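Local coordinates for calcium uptake protein 3, mitochondrial (Homo sapiens, PDB 6AGI) that senses matrix calcium through its EF-hands and, as a disulfide-linked heterodimer with MICU1, regulates the mitochondrial calcium uniporter in the central nervous system and skeletal muscle, at residues B[36-41]-B[94-99]; B[88-93]-B[155-160]; B[105-110]-B[232-237]; B[247-252]-B[261-266]. All coordinates share one frame; numbering follows the deposited sequence.

Overall arrangement
From the N terminus, contact 1 closes the first loop by bringing helix 35-43 onto helix 90-101. Contact 2 opens at residues 88-93, before contact 1 has closed, so the two cross; it draws helix 147-158 to the start of helix 90-101. Contact 3 crosses contact 2 in turn, starting on helix 104-114 of EF-hand 1 and ending on the long helix 227-250. Contacts 1 and 3 meet where Ile99 touches Met234, and Phe38 of contact 1 touches Ile88 and Tyr93 of contact 2. Contact 4 follows in series, a short-range closure between the far end of helix 227-250 and helix 258-265. Its centre lies about 31 Å from that of contact 2.

Contact 1: B[36-41]-B[94-99]; sequences YDFILA and LFLLCI
Phe38 on helix 35-43 presents one face of its ring to Leu96 on helix 90-101. The methyl Leu96 CD1 stands over the middle of that face, 4.0 Å from the Phe38 ring centroid and only 8° off its normal, a CH-pi contact. Lower on the leucine, Leu96 CB lies 3.5 Å from Phe38 CZ, so stem and branch both rest against the ring. The phenyl reaches this far because Phe38 CG is anti to the backbone N (chi1 173°), which carries the ring out toward the partner helix. Leu97 gives a looser flank: its amide N approaches Phe38 CE1 obliquely at 4.5 Å. Around this pair, Ile88 packs on both Phe38 and Leu96, and Phe233 of helix 227-250 covers Leu96 further. Beyond them, Leu97 meets Phe318 of the second subunit, so helix 90-101 joins the interface with that copy of this protein. A flat ring and a branched aliphatic chain suit this buried place, where the attraction across the contact is dispersive and hydrophobic.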
loop_
_atom_site.group_PDB
_atom_site.type_symbol
_atom_site.label_atom_id
_atom_site.label_comp_id
_atom_site.label_asym_id
_atom_site.label_seq_id
_atom_site.Cartn_x
_atom_site.Cartn_y
_atom_site.Cartn_z
ATOM N N TYR B 36 -16.625 -8.733 -24.375
ATOM C CA TYR B 36 -17.421 -7.504 -24.372
ATOM C C TYR B 36 -18.133 -7.326 -23.024
ATOM O O TYR B 36 -18.089 -6.239 -22.428
ATOM C CB TYR B 36 -18.434 -7.495 -25.530
ATOM C CG TYR B 36 -19.112 -6.158 -25.739
ATOM C CD1 TYR B 36 -18.416 -4.966 -25.540
ATOM C CD2 TYR B 36 -20.429 -6.075 -26.150
ATOM C CE1 TYR B 36 -19.022 -3.724 -25.728
ATOM C CE2 TYR B 36 -21.058 -4.834 -26.345
ATOM C CZ TYR B 36 -20.346 -3.660 -26.133
ATOM O OH TYR B 36 -20.933 -2.416 -26.323
ATOM N N ASP B 37 -18.715 -8.407 -22.483
ATOM C CA ASP B 37 -19.418 -8.279 -21.212
ATOM C C ASP B 37 -18.488 -7.821 -20.106
ATOM O O ASP B 37 -18.903 -7.046 -19.231
ATOM C CB ASP B 37 -20.033 -9.609 -20.776
ATOM C CG ASP B 37 -21.256 -9.981 -21.554
ATOM O OD1 ASP B 37 -22.091 -9.086 -21.822
ATOM O OD2 ASP B 37 -21.404 -11.191 -21.830
ATOM N N PHE B 38 -17.223 -8.252 -20.148
ATOM C CA PHE B 38 -16.264 -7.753 -19.183
ATOM C C PHE B 38 -15.971 -6.264 -19.400
ATOM O O PHE B 38 -15.936 -5.479 -18.435
ATOM C CB PHE B 38 -15.007 -8.594 -19.223
ATOM C CG PHE B 38 -13.930 -8.036 -18.378
ATOM C CD1 PHE B 38 -13.954 -8.193 -17.000
ATOM C CD2 PHE B 38 -12.922 -7.278 -18.957
ATOM C CE1 PHE B 38 -12.980 -7.649 -16.228
ATOM C CE2 PHE B 38 -11.943 -6.725 -18.178
ATOM C CZ PHE B 38 -11.973 -6.918 -16.812
ATOM N N ILE B 39 -15.720 -5.866 -20.651
ATOM C CA ILE B 39 -15.498 -4.448 -20.945
ATOM C C ILE B 39 -16.631 -3.588 -20.392
ATOM O O ILE B 39 -16.402 -2.515 -19.812
ATOM C CB ILE B 39 -15.308 -4.226 -22.454
ATOM C CG1 ILE B 39 -14.039 -4.968 -22.931
ATOM C CG2 ILE B 39 -15.250 -2.734 -22.755
ATOM C CD1 ILE B 39 -13.775 -4.868 -24.430
ATOM N N LEU B 40 -17.875 -4.029 -20.599
ATOM C CA LEU B 40 -19.008 -3.304 -20.039
ATOM C C LEU B 40 -18.969 -3.331 -18.521
ATOM O O LEU B 40 -19.162 -2.293 -17.871
ATOM C CB LEU B 40 -20.317 -3.881 -20.577
ATOM C CG LEU B 40 -20.518 -3.585 -22.072
ATOM C CD1 LEU B 40 -21.718 -4.286 -22.704
ATOM C CD2 LEU B 40 -20.571 -2.073 -22.313
ATOM N N ALA B 41 -18.634 -4.495 -17.942
ATOM C CA ALA B 41 -18.633 -4.644 -16.487
ATOM C C ALA B 41 -17.664 -3.686 -15.816
ATOM O O ALA B 41 -17.899 -3.262 -14.679
ATOM C CB ALA B 41 -18.270 -6.077 -16.103
ATOM N N LEU B 94 -12.522 -12.184 -11.589
ATOM C CA LEU B 94 -11.818 -11.696 -10.400
ATOM C C LEU B 94 -10.350 -11.415 -10.706
ATOM O O LEU B 94 -9.824 -10.354 -10.352
ATOM C CB LEU B 94 -11.969 -12.707 -9.267
ATOM C CG LEU B 94 -13.346 -12.813 -8.614
ATOM C CD1 LEU B 94 -13.282 -13.482 -7.234
ATOM C CD2 LEU B 94 -13.977 -11.389 -8.523
ATOM N N PHE B 95 -9.670 -12.371 -11.345
ATOM C CA PHE B 95 -8.308 -12.159 -11.836
ATOM C C PHE B 95 -8.179 -10.837 -12.598
ATOM O O PHE B 95 -7.337 -9.994 -12.258
ATOM C CB PHE B 95 -7.918 -13.341 -12.721
ATOM C CG PHE B 95 -6.520 -13.287 -13.283
ATOM C CD1 PHE B 95 -5.418 -13.192 -12.448
ATOM C CD2 PHE B 95 -6.307 -13.367 -14.656
ATOM C CE1 PHE B 95 -4.121 -13.171 -12.980
ATOM C CE2 PHE B 95 -5.030 -13.338 -15.183
ATOM C CZ PHE B 95 -3.940 -13.247 -14.349
ATOM N N LEU B 96 -9.031 -10.627 -13.618
ATOM C CA LEU B 96 -8.920 -9.425 -14.445
ATOM C C LEU B 96 -9.143 -8.140 -13.639
ATOM O O LEU B 96 -8.359 -7.175 -13.759
ATOM C CB LEU B 96 -9.923 -9.519 -15.586
ATOM C CG LEU B 96 -9.716 -10.712 -16.511
ATOM C CD1 LEU B 96 -10.889 -10.919 -17.494
ATOM C CD2 LEU B 96 -8.405 -10.465 -17.261
ATOM N N LEU B 97 -10.188 -8.120 -12.792
ATOM C CA LEU B 97 -10.384 -7.004 -11.870
ATOM C C LEU B 97 -9.161 -6.736 -11.029
ATOM O O LEU B 97 -8.815 -5.569 -10.760
ATOM C CB LEU B 97 -11.561 -7.237 -10.930
ATOM C CG LEU B 97 -12.940 -7.187 -11.522
ATOM C CD1 LEU B 97 -13.948 -7.535 -10.441
ATOM C CD2 LEU B 97 -13.088 -5.781 -12.039
ATOM N N CYS B 98 -8.580 -7.793 -10.489
ATOM C CA CYS B 98 -7.410 -7.622 -9.655
ATOM C C CYS B 98 -6.263 -6.980 -10.433
ATOM O O CYS B 98 -5.590 -6.070 -9.917
ATOM C CB CYS B 98 -7.040 -8.982 -9.080
ATOM S SG CYS B 98 -5.498 -9.074 -8.190
ATOM N N ILE B 99 -6.027 -7.442 -11.677
ATOM C CA ILE B 99 -5.012 -6.845 -12.557
ATOM C C ILE B 99 -5.211 -5.339 -12.691
ATOM O O ILE B 99 -4.252 -4.560 -12.617
ATOM C CB ILE B 99 -4.996 -7.526 -13.933
ATOM C CG1 ILE B 99 -4.384 -8.915 -13.848
ATOM C CG2 ILE B 99 -4.235 -6.690 -14.934
ATOM C CD1 ILE B 99 -4.543 -9.684 -15.164
#

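Contact 2: B[88-93]-B[155-160]; sequences ISYTEY and LQLYGY
Tyr90 lays one face of its ring against Leu157, the side chains running alongside. Leu157 CD2 sits over that face toward the rim, 4.3 Å from the Tyr90 ring centroid and 21° off the normal, a CH-pi contact. Tyr90 CG is turned anti to the backbone N (chi1 172°), which carries the ring to the leucine. Next to it, Tyr158 CE1 lies 4.0 Å from Tyr90 CD2, and the Tyr158 hydroxyl is near the plane at the Tyr90 edge; tyrosine suits this place, offering a flat face to the methyl and an edge to the second phenol. The contact joins the start of helix 90-101, where Ser89 occupies the N-cap position, to the end region of helix 147-158. A water bridges them, accepting from Tyr90 N at 2.9 Å and donating to Leu157 O at 2.8 Å. Thr91 comes in at about a right angle, placing OG1 at the edge of the Tyr158 ring, 3.8 Å from Tyr158 CD1. Thr91 OG1 is weakly hydrogen-bonded to Gln131 of helix 124-138.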
loop_
_atom_site.group_PDB
_atom_site.type_symbol
_atom_site.label_atom_id
_atom_site.label_comp_id
_atom_site.label_asym_id
_atom_site.label_seq_id
_atom_site.Cartn_x
_atom_site.Cartn_y
_atom_site.Cartn_z
ATOM N N ILE B 88 -15.396 -15.902 -20.265
ATOM C CA ILE B 88 -14.688 -15.584 -19.030
ATOM C C ILE B 88 -15.505 -16.091 -17.849
ATOM O O ILE B 88 -16.717 -15.843 -17.776
ATOM C CB ILE B 88 -14.435 -14.073 -18.901
ATOM C CG1 ILE B 88 -13.665 -13.579 -20.135
ATOM C CG2 ILE B 88 -13.786 -13.770 -17.564
ATOM C CD1 ILE B 88 -13.485 -12.091 -20.187
ATOM N N SER B 89 -14.860 -16.874 -16.978
ATOM C CA SER B 89 -15.520 -17.401 -15.791
ATOM C C SER B 89 -15.465 -16.367 -14.683
ATOM O O SER B 89 -14.811 -15.325 -14.806
ATOM C CB SER B 89 -14.869 -18.695 -15.308
ATOM O OG SER B 89 -13.462 -18.551 -15.116
ATOM N N TYR B 90 -16.131 -16.692 -13.571
ATOM C CA TYR B 90 -16.176 -15.795 -12.418
ATOM C C TYR B 90 -14.783 -15.559 -11.812
ATOM O O TYR B 90 -14.401 -14.410 -11.504
ATOM C CB TYR B 90 -17.141 -16.356 -11.383
ATOM C CG TYR B 90 -17.091 -15.577 -10.094
ATOM C CD1 TYR B 90 -17.343 -14.206 -10.087
ATOM C CD2 TYR B 90 -16.816 -16.211 -8.878
ATOM C CE1 TYR B 90 -17.289 -13.480 -8.929
ATOM C CE2 TYR B 90 -16.769 -15.485 -7.699
ATOM C CZ TYR B 90 -17.005 -14.117 -7.733
ATOM O OH TYR B 90 -16.972 -13.381 -6.570
ATOM N N THR B 91 -14.049 -16.649 -11.548
ATOM C CA THR B 91 -12.678 -16.522 -11.062
ATOM C C THR B 91 -11.835 -15.683 -12.006
ATOM O O THR B 91 -11.032 -14.845 -11.579
ATOM C CB THR B 91 -12.051 -17.897 -10.860
ATOM O OG1 THR B 91 -12.991 -18.759 -10.196
ATOM C CG2 THR B 91 -10.771 -17.749 -10.035
ATOM N N GLU B 92 -11.971 -15.950 -13.295
ATOM C CA GLU B 92 -11.191 -15.268 -14.310
ATOM C C GLU B 92 -11.524 -13.775 -14.308
ATOM O O GLU B 92 -10.637 -12.916 -14.430
ATOM C CB GLU B 92 -11.534 -15.981 -15.617
ATOM C CG GLU B 92 -10.598 -16.042 -16.739
ATOM C CD GLU B 92 -10.851 -17.327 -17.531
ATOM O OE1 GLU B 92 -10.461 -18.423 -17.062
ATOM O OE2 GLU B 92 -11.545 -17.247 -18.572
ATOM N N TYR B 93 -12.811 -13.463 -14.157
ATOM C CA TYR B 93 -13.287 -12.110 -13.901
ATOM C C TYR B 93 -12.552 -11.475 -12.729
ATOM O O TYR B 93 -12.079 -10.332 -12.818
ATOM C CB TYR B 93 -14.779 -12.191 -13.610
ATOM C CG TYR B 93 -15.442 -10.929 -13.135
ATOM C CD1 TYR B 93 -15.235 -9.702 -13.763
ATOM C CD2 TYR B 93 -16.216 -10.953 -11.988
ATOM C CE1 TYR B 93 -15.871 -8.553 -13.294
ATOM C CE2 TYR B 93 -16.825 -9.833 -11.519
ATOM C CZ TYR B 93 -16.663 -8.636 -12.164
ATOM O OH TYR B 93 -17.311 -7.546 -11.626
ATOM N N LEU B 155 -22.561 -23.911 -8.700
ATOM C CA LEU B 155 -22.466 -24.369 -10.079
ATOM C C LEU B 155 -22.370 -23.198 -11.041
ATOM O O LEU B 155 -21.503 -23.177 -11.928
ATOM C CB LEU B 155 -23.668 -25.246 -10.426
ATOM C CG LEU B 155 -23.622 -25.741 -11.877
ATOM C CD1 LEU B 155 -22.656 -26.905 -12.073
ATOM C CD2 LEU B 155 -25.012 -26.128 -12.296
ATOM N N GLN B 156 -23.254 -22.209 -10.877
ATOM C CA GLN B 156 -23.257 -21.074 -11.791
ATOM C C GLN B 156 -21.891 -20.406 -11.831
ATOM O O GLN B 156 -21.429 -19.980 -12.899
ATOM C CB GLN B 156 -24.337 -20.067 -11.401
ATOM C CG GLN B 156 -25.722 -20.347 -12.024
ATOM C CD GLN B 156 -26.706 -19.211 -11.793
ATOM O OE1 GLN B 156 -26.384 -18.240 -11.124
ATOM N NE2 GLN B 156 -27.908 -19.339 -12.329
ATOM N N LEU B 157 -21.234 -20.300 -10.672
ATOM C CA LEU B 157 -19.972 -19.577 -10.580
ATOM C C LEU B 157 -18.738 -20.427 -10.896
ATOM O O LEU B 157 -17.744 -19.875 -11.385
ATOM C CB LEU B 157 -19.837 -18.968 -9.177
ATOM C CG LEU B 157 -20.904 -17.984 -8.662
ATOM C CD1 LEU B 157 -20.722 -17.735 -7.192
ATOM C CD2 LEU B 157 -20.873 -16.654 -9.394
ATOM N N TYR B 158 -18.755 -21.754 -10.650
ATOM C CA TYR B 158 -17.552 -22.566 -10.889
ATOM C C TYR B 158 -17.710 -23.860 -11.679
ATOM O O TYR B 158 -16.691 -24.492 -11.956
ATOM C CB TYR B 158 -16.837 -22.924 -9.568
ATOM C CG TYR B 158 -16.780 -21.823 -8.527
ATOM C CD1 TYR B 158 -15.748 -20.883 -8.554
ATOM C CD2 TYR B 158 -17.721 -21.740 -7.503
ATOM C CE1 TYR B 158 -15.684 -19.871 -7.627
ATOM C CE2 TYR B 158 -17.652 -20.747 -6.564
ATOM C CZ TYR B 158 -16.632 -19.804 -6.635
ATOM O OH TYR B 158 -16.557 -18.796 -5.693
ATOM N N GLY B 159 -18.912 -24.287 -12.030
ATOM C CA GLY B 159 -19.053 -25.538 -12.755
ATOM C C GLY B 159 -19.006 -26.751 -11.837
ATOM O O GLY B 159 -19.196 -26.644 -10.620
ATOM N N TYR B 160 -18.773 -27.921 -12.456
ATOM C CA TYR B 160 -18.636 -29.288 -11.869
ATOM C C TYR B 160 -19.642 -30.237 -12.538
ATOM O O TYR B 160 -20.732 -30.492 -12.014
ATOM C CB TYR B 160 -18.822 -29.342 -10.338
HETATM O O HOH W 1 -17.931 -18.945 -14.015
#

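Contact 3: B[105-110]-B[232-237]; sequences AGFRIA and RFMDNL
Met234, on helix 227-250, touches the ring of Phe107 with its CB, SD and CE. Met234 CB is centred over one face, 3.6 Å from the Phe107 ring centroid and 8° off the normal, a CH-pi contact made at the very root of the side chain. CG is the link from there to the sulfur, and SD comes to 4.2 Å from the Phe107 centroid in an oblique Met-aromatic contact. A bend at chi3 (79°) then turns the terminal methyl back to the ring margin, bringing Met234 CE beside Phe107 CD1. The same CE reaches Ala110 CB at 4.4 Å, one turn further along helix 104-114, where the small alanine side chain meets the methionine's terminal methyl. Methionine fits this role through its flexible, polarisable thioether, which can follow a flat surface. On the same side of the ring as Met234 CB, toward the rim, Asp235 N approaches Phe107 CE2 obliquely at 3.6 Å, so the phenyl also lies against backbone.

The axes of the two segments come within 10.3 Å, their N-to-C directions 136° apart. Helix 104-114 is the entering helix of EF-hand 1 and leads into the calcium ligand Asp115, whose side chain is about 10 Å from that of Ala110. Tyr231 meets the Phe107 ring edge-to-face, Met234 also packs on Ile99 of helix 90-101, and Ile109 packs on Ala312 of the second subunit.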
loop_
_atom_site.group_PDB
_atom_site.type_symbol
_atom_site.label_atom_id
_atom_site.label_comp_id
_atom_site.label_asym_id
_atom_site.label_seq_id
_atom_site.Cartn_x
_atom_site.Cartn_y
_atom_site.Cartn_z
ATOM N N ALA B 105 5.037 -3.040 -10.781
ATOM C CA ALA B 105 5.857 -3.943 -9.982
ATOM C C ALA B 105 5.019 -5.080 -9.376
ATOM O O ALA B 105 5.528 -6.193 -9.092
ATOM C CB ALA B 105 6.576 -3.108 -8.936
ATOM N N GLY B 106 3.720 -4.843 -9.229
ATOM C CA GLY B 106 2.875 -5.889 -8.726
ATOM C C GLY B 106 2.733 -7.039 -9.693
ATOM O O GLY B 106 2.449 -8.155 -9.254
ATOM N N PHE B 107 2.929 -6.791 -10.998
ATOM C CA PHE B 107 2.798 -7.879 -11.962
ATOM C C PHE B 107 3.799 -8.965 -11.616
ATOM O O PHE B 107 3.508 -10.165 -11.738
ATOM C CB PHE B 107 3.042 -7.404 -13.407
ATOM C CG PHE B 107 2.109 -6.315 -13.902
ATOM C CD1 PHE B 107 1.006 -5.892 -13.162
ATOM C CD2 PHE B 107 2.405 -5.656 -15.095
ATOM C CE1 PHE B 107 0.175 -4.866 -13.627
ATOM C CE2 PHE B 107 1.591 -4.615 -15.571
ATOM C CZ PHE B 107 0.470 -4.218 -14.842
ATOM N N ARG B 108 4.984 -8.550 -11.151
ATOM C CA ARG B 108 5.989 -9.509 -10.720
ATOM C C ARG B 108 5.570 -10.188 -9.434
ATOM O O ARG B 108 5.739 -11.413 -9.299
ATOM C CB ARG B 108 7.326 -8.824 -10.534
ATOM C CG ARG B 108 8.427 -9.759 -10.201
ATOM C CD ARG B 108 9.696 -8.967 -9.925
ATOM N NE ARG B 108 10.001 -7.980 -10.971
ATOM C CZ ARG B 108 10.861 -8.157 -11.977
ATOM N NH1 ARG B 108 11.532 -9.298 -12.108
ATOM N NH2 ARG B 108 11.053 -7.181 -12.858
ATOM N N ILE B 109 5.013 -9.426 -8.472
ATOM C CA ILE B 109 4.521 -10.119 -7.277
ATOM C C ILE B 109 3.473 -11.173 -7.663
ATOM O O ILE B 109 3.451 -12.281 -7.115
ATOM C CB ILE B 109 3.968 -9.122 -6.244
ATOM C CG1 ILE B 109 5.087 -8.320 -5.603
ATOM C CG2 ILE B 109 3.202 -9.832 -5.112
ATOM C CD1 ILE B 109 4.592 -6.967 -5.005
ATOM N N ALA B 110 2.625 -10.866 -8.643
ATOM C CA ALA B 110 1.568 -11.786 -9.056
ATOM C C ALA B 110 2.135 -13.033 -9.735
ATOM O O ALA B 110 1.809 -14.166 -9.351
ATOM C CB ALA B 110 0.593 -11.058 -9.982
ATOM N N ARG B 232 3.084 -8.441 -20.140
ATOM C CA ARG B 232 2.504 -7.764 -21.285
ATOM C C ARG B 232 0.991 -7.894 -21.302
ATOM O O ARG B 232 0.296 -6.953 -21.703
ATOM C CB ARG B 232 3.118 -8.287 -22.577
ATOM C CG ARG B 232 4.546 -7.869 -22.757
ATOM C CD ARG B 232 5.064 -8.148 -24.154
ATOM N NE ARG B 232 5.425 -9.549 -24.325
ATOM C CZ ARG B 232 6.681 -9.979 -24.422
ATOM N NH1 ARG B 232 7.687 -9.112 -24.332
ATOM N NH2 ARG B 232 6.933 -11.276 -24.576
ATOM N N PHE B 233 0.457 -9.032 -20.850
ATOM C CA PHE B 233 -0.986 -9.173 -20.760
ATOM C C PHE B 233 -1.576 -8.162 -19.782
ATOM O O PHE B 233 -2.561 -7.485 -20.112
ATOM C CB PHE B 233 -1.368 -10.583 -20.358
ATOM C CG PHE B 233 -2.852 -10.757 -20.208
ATOM C CD1 PHE B 233 -3.665 -10.831 -21.331
ATOM C CD2 PHE B 233 -3.442 -10.812 -18.963
ATOM C CE1 PHE B 233 -5.029 -10.977 -21.212
ATOM C CE2 PHE B 233 -4.815 -10.956 -18.832
ATOM C CZ PHE B 233 -5.616 -11.039 -19.956
ATOM N N MET B 234 -0.989 -8.043 -18.564
ATOM C CA MET B 234 -1.559 -7.092 -17.611
ATOM C C MET B 234 -1.356 -5.637 -18.036
ATOM O O MET B 234 -2.267 -4.807 -17.871
ATOM C CB MET B 234 -1.042 -7.262 -16.167
ATOM C CG MET B 234 -1.284 -8.630 -15.510
ATOM S SD MET B 234 -0.331 -9.170 -14.134
ATOM C CE MET B 234 -1.180 -8.232 -12.893
ATOM N N ASP B 235 -0.216 -5.310 -18.637
ATOM C CA ASP B 235 -0.023 -3.955 -19.141
ATOM C C ASP B 235 -1.018 -3.653 -20.261
ATOM O O ASP B 235 -1.632 -2.575 -20.293
ATOM C CB ASP B 235 1.444 -3.790 -19.559
ATOM C CG ASP B 235 1.806 -2.367 -19.961
ATOM O OD1 ASP B 235 1.406 -1.402 -19.282
ATOM O OD2 ASP B 235 2.580 -2.223 -20.928
ATOM N N ASN B 236 -1.238 -4.614 -21.158
ATOM C CA ASN B 236 -2.155 -4.366 -22.262
ATOM C C ASN B 236 -3.602 -4.302 -21.813
ATOM O O ASN B 236 -4.408 -3.617 -22.451
ATOM C CB ASN B 236 -2.063 -5.461 -23.323
ATOM C CG ASN B 236 -0.771 -5.455 -24.033
ATOM O OD1 ASN B 236 -0.112 -4.411 -24.119
ATOM N ND2 ASN B 236 -0.429 -6.587 -24.650
ATOM N N LEU B 237 -3.946 -4.973 -20.714
ATOM C CA LEU B 237 -5.320 -4.882 -20.264
ATOM C C LEU B 237 -5.587 -3.570 -19.556
ATOM O O LEU B 237 -6.648 -2.968 -19.769
ATOM C CB LEU B 237 -5.671 -6.049 -19.346
ATOM C CG LEU B 237 -7.142 -5.981 -18.893
ATOM C CD1 LEU B 237 -8.117 -6.527 -19.927
ATOM C CD2 LEU B 237 -7.343 -6.650 -17.546
#

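Contact 4: B[247-252]-B[261-266]; sequences LSYSNG and FAHILL
Tyr249 and the pair His263 and Ile264 belong to two successive helices, 227-250 and 258-265, joined through strand 255-256. That strand pairs antiparallel with 291-292 of the degenerate EF-hand 2, an arrangement consistent with a paired EF-hand unit. Ile264 takes one face of the tyrosine: its CD1 lies 4.1 Å from the Tyr249 ring centroid, 29° off the normal, in a CH-pi contact. Behind the methyl, Ile264 CG1 follows at 3.8 Å from Tyr249 CE1, so the longer branch of the isoleucine slides along the ring. That branch is anti to the carbonyl carbon (chi1 -65°), which turns it toward the tyrosine. His263 crosses at about a right angle and meets the tyrosine rim to rim, the ring planes at 63°. Tyr249 OH stands near the imidazole plane, 3.5 Å from His263 CD2. Beneath, Ile264 packs on Phe296 and Phe300 of helix 293-304. The tyrosine thus serves two environments, its carbon face against buried aliphatic chain and its hydroxyl beside an exposed, polar histidine.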
loop_
_atom_site.group_PDB
_atom_site.type_symbol
_atom_site.label_atom_id
_atom_site.label_comp_id
_atom_site.label_asym_id
_atom_site.label_seq_id
_atom_site.Cartn_x
_atom_site.Cartn_y
_atom_site.Cartn_z
ATOM N N LEU B 247 -11.832 7.146 -24.572
ATOM C CA LEU B 247 -12.538 7.266 -25.841
ATOM C C LEU B 247 -14.043 7.352 -25.628
ATOM O O LEU B 247 -14.749 7.980 -26.423
ATOM C CB LEU B 247 -12.192 6.059 -26.716
ATOM C CG LEU B 247 -10.775 5.929 -27.296
ATOM C CD1 LEU B 247 -10.518 4.516 -27.818
ATOM C CD2 LEU B 247 -10.549 6.924 -28.403
ATOM N N SER B 248 -14.559 6.709 -24.577
ATOM C CA SER B 248 -15.961 6.865 -24.223
ATOM C C SER B 248 -16.296 8.304 -23.889
ATOM O O SER B 248 -17.480 8.668 -23.898
ATOM C CB SER B 248 -16.335 5.962 -23.043
ATOM O OG SER B 248 -16.320 4.589 -23.407
ATOM N N TYR B 249 -15.299 9.136 -23.563
ATOM C CA TYR B 249 -15.632 10.541 -23.341
ATOM C C TYR B 249 -15.077 11.526 -24.364
ATOM O O TYR B 249 -15.560 12.658 -24.413
ATOM C CB TYR B 249 -15.183 10.990 -21.944
ATOM C CG TYR B 249 -15.942 10.285 -20.842
ATOM C CD1 TYR B 249 -15.581 9.001 -20.453
ATOM C CD2 TYR B 249 -17.028 10.879 -20.213
ATOM C CE1 TYR B 249 -16.253 8.337 -19.460
ATOM C CE2 TYR B 249 -17.714 10.212 -19.217
ATOM C CZ TYR B 249 -17.317 8.938 -18.845
ATOM O OH TYR B 249 -17.967 8.241 -17.850
ATOM N N SER B 250 -14.054 11.162 -25.144
ATOM C CA SER B 250 -13.409 12.155 -26.010
ATOM C C SER B 250 -14.299 12.593 -27.165
ATOM O O SER B 250 -14.184 13.738 -27.625
ATOM C CB SER B 250 -12.069 11.639 -26.555
ATOM O OG SER B 250 -12.159 10.350 -27.138
ATOM N N ASN B 251 -15.200 11.732 -27.619
ATOM C CA ASN B 251 -15.913 11.932 -28.876
ATOM C C ASN B 251 -14.985 12.489 -29.962
ATOM O O ASN B 251 -15.183 13.579 -30.493
ATOM C CB ASN B 251 -17.123 12.848 -28.658
ATOM C CG ASN B 251 -17.851 12.561 -27.346
ATOM O OD1 ASN B 251 -18.283 11.427 -27.082
ATOM N ND2 ASN B 251 -18.022 13.601 -26.534
ATOM N N GLY B 252 -13.974 11.684 -30.302
ATOM C CA GLY B 252 -13.077 11.942 -31.422
ATOM C C GLY B 252 -12.019 13.015 -31.251
ATOM O O GLY B 252 -11.344 13.355 -32.230
ATOM N N PHE B 261 -13.166 14.372 -16.711
ATOM C CA PHE B 261 -12.066 13.845 -15.910
ATOM C C PHE B 261 -12.508 13.631 -14.468
ATOM O O PHE B 261 -12.523 12.503 -13.962
ATOM C CB PHE B 261 -10.878 14.805 -15.955
ATOM C CG PHE B 261 -9.637 14.234 -15.348
ATOM C CD1 PHE B 261 -9.242 12.938 -15.651
ATOM C CD2 PHE B 261 -8.896 14.955 -14.427
ATOM C CE1 PHE B 261 -8.100 12.384 -15.080
ATOM C CE2 PHE B 261 -7.758 14.401 -13.846
ATOM C CZ PHE B 261 -7.363 13.114 -14.176
ATOM N N ALA B 262 -12.924 14.717 -13.812
ATOM C CA ALA B 262 -13.340 14.637 -12.417
ATOM C C ALA B 262 -14.469 13.630 -12.244
ATOM O O ALA B 262 -14.482 12.848 -11.278
ATOM C CB ALA B 262 -13.764 16.023 -11.928
ATOM N N HIS B 263 -15.405 13.611 -13.196
ATOM C CA HIS B 263 -16.532 12.692 -13.101
ATOM C C HIS B 263 -16.051 11.251 -13.052
ATOM O O HIS B 263 -16.552 10.461 -12.248
ATOM C CB HIS B 263 -17.501 12.919 -14.268
ATOM C CG HIS B 263 -18.424 11.766 -14.539
ATOM N ND1 HIS B 263 -19.411 11.374 -13.660
ATOM C CD2 HIS B 263 -18.513 10.931 -15.603
ATOM C CE1 HIS B 263 -20.065 10.341 -14.168
ATOM N NE2 HIS B 263 -19.539 10.054 -15.346
ATOM N N ILE B 264 -15.092 10.887 -13.916
ATOM C CA ILE B 264 -14.472 9.559 -13.858
ATOM C C ILE B 264 -13.769 9.353 -12.521
ATOM O O ILE B 264 -13.841 8.271 -11.915
ATOM C CB ILE B 264 -13.487 9.364 -15.025
ATOM C CG1 ILE B 264 -14.211 9.377 -16.372
ATOM C CG2 ILE B 264 -12.740 8.065 -14.855
ATOM C CD1 ILE B 264 -13.249 9.447 -17.552
ATOM N N LEU B 265 -13.073 10.393 -12.043
ATOM C CA LEU B 265 -12.343 10.314 -10.779
ATOM C C LEU B 265 -13.239 9.946 -9.607
ATOM O O LEU B 265 -12.785 9.293 -8.665
ATOM C CB LEU B 265 -11.656 11.640 -10.477
ATOM C CG LEU B 265 -10.421 11.889 -11.311
ATOM C CD1 LEU B 265 -9.676 13.121 -10.810
ATOM C CD2 LEU B 265 -9.626 10.649 -11.190
ATOM N N LEU B 266 -14.494 10.392 -9.610
ATOM C CA LEU B 266 -15.320 10.137 -8.438
ATOM C C LEU B 266 -15.600 8.660 -8.218
ATOM O O LEU B 266 -16.035 8.288 -7.120
ATOM C CB LEU B 266 -16.636 10.902 -8.500
ATOM C CG LEU B 266 -16.506 12.230 -7.739
ATOM C CD1 LEU B 266 -15.247 13.033 -8.104
ATOM C CD2 LEU B 266 -17.772 13.081 -7.846
#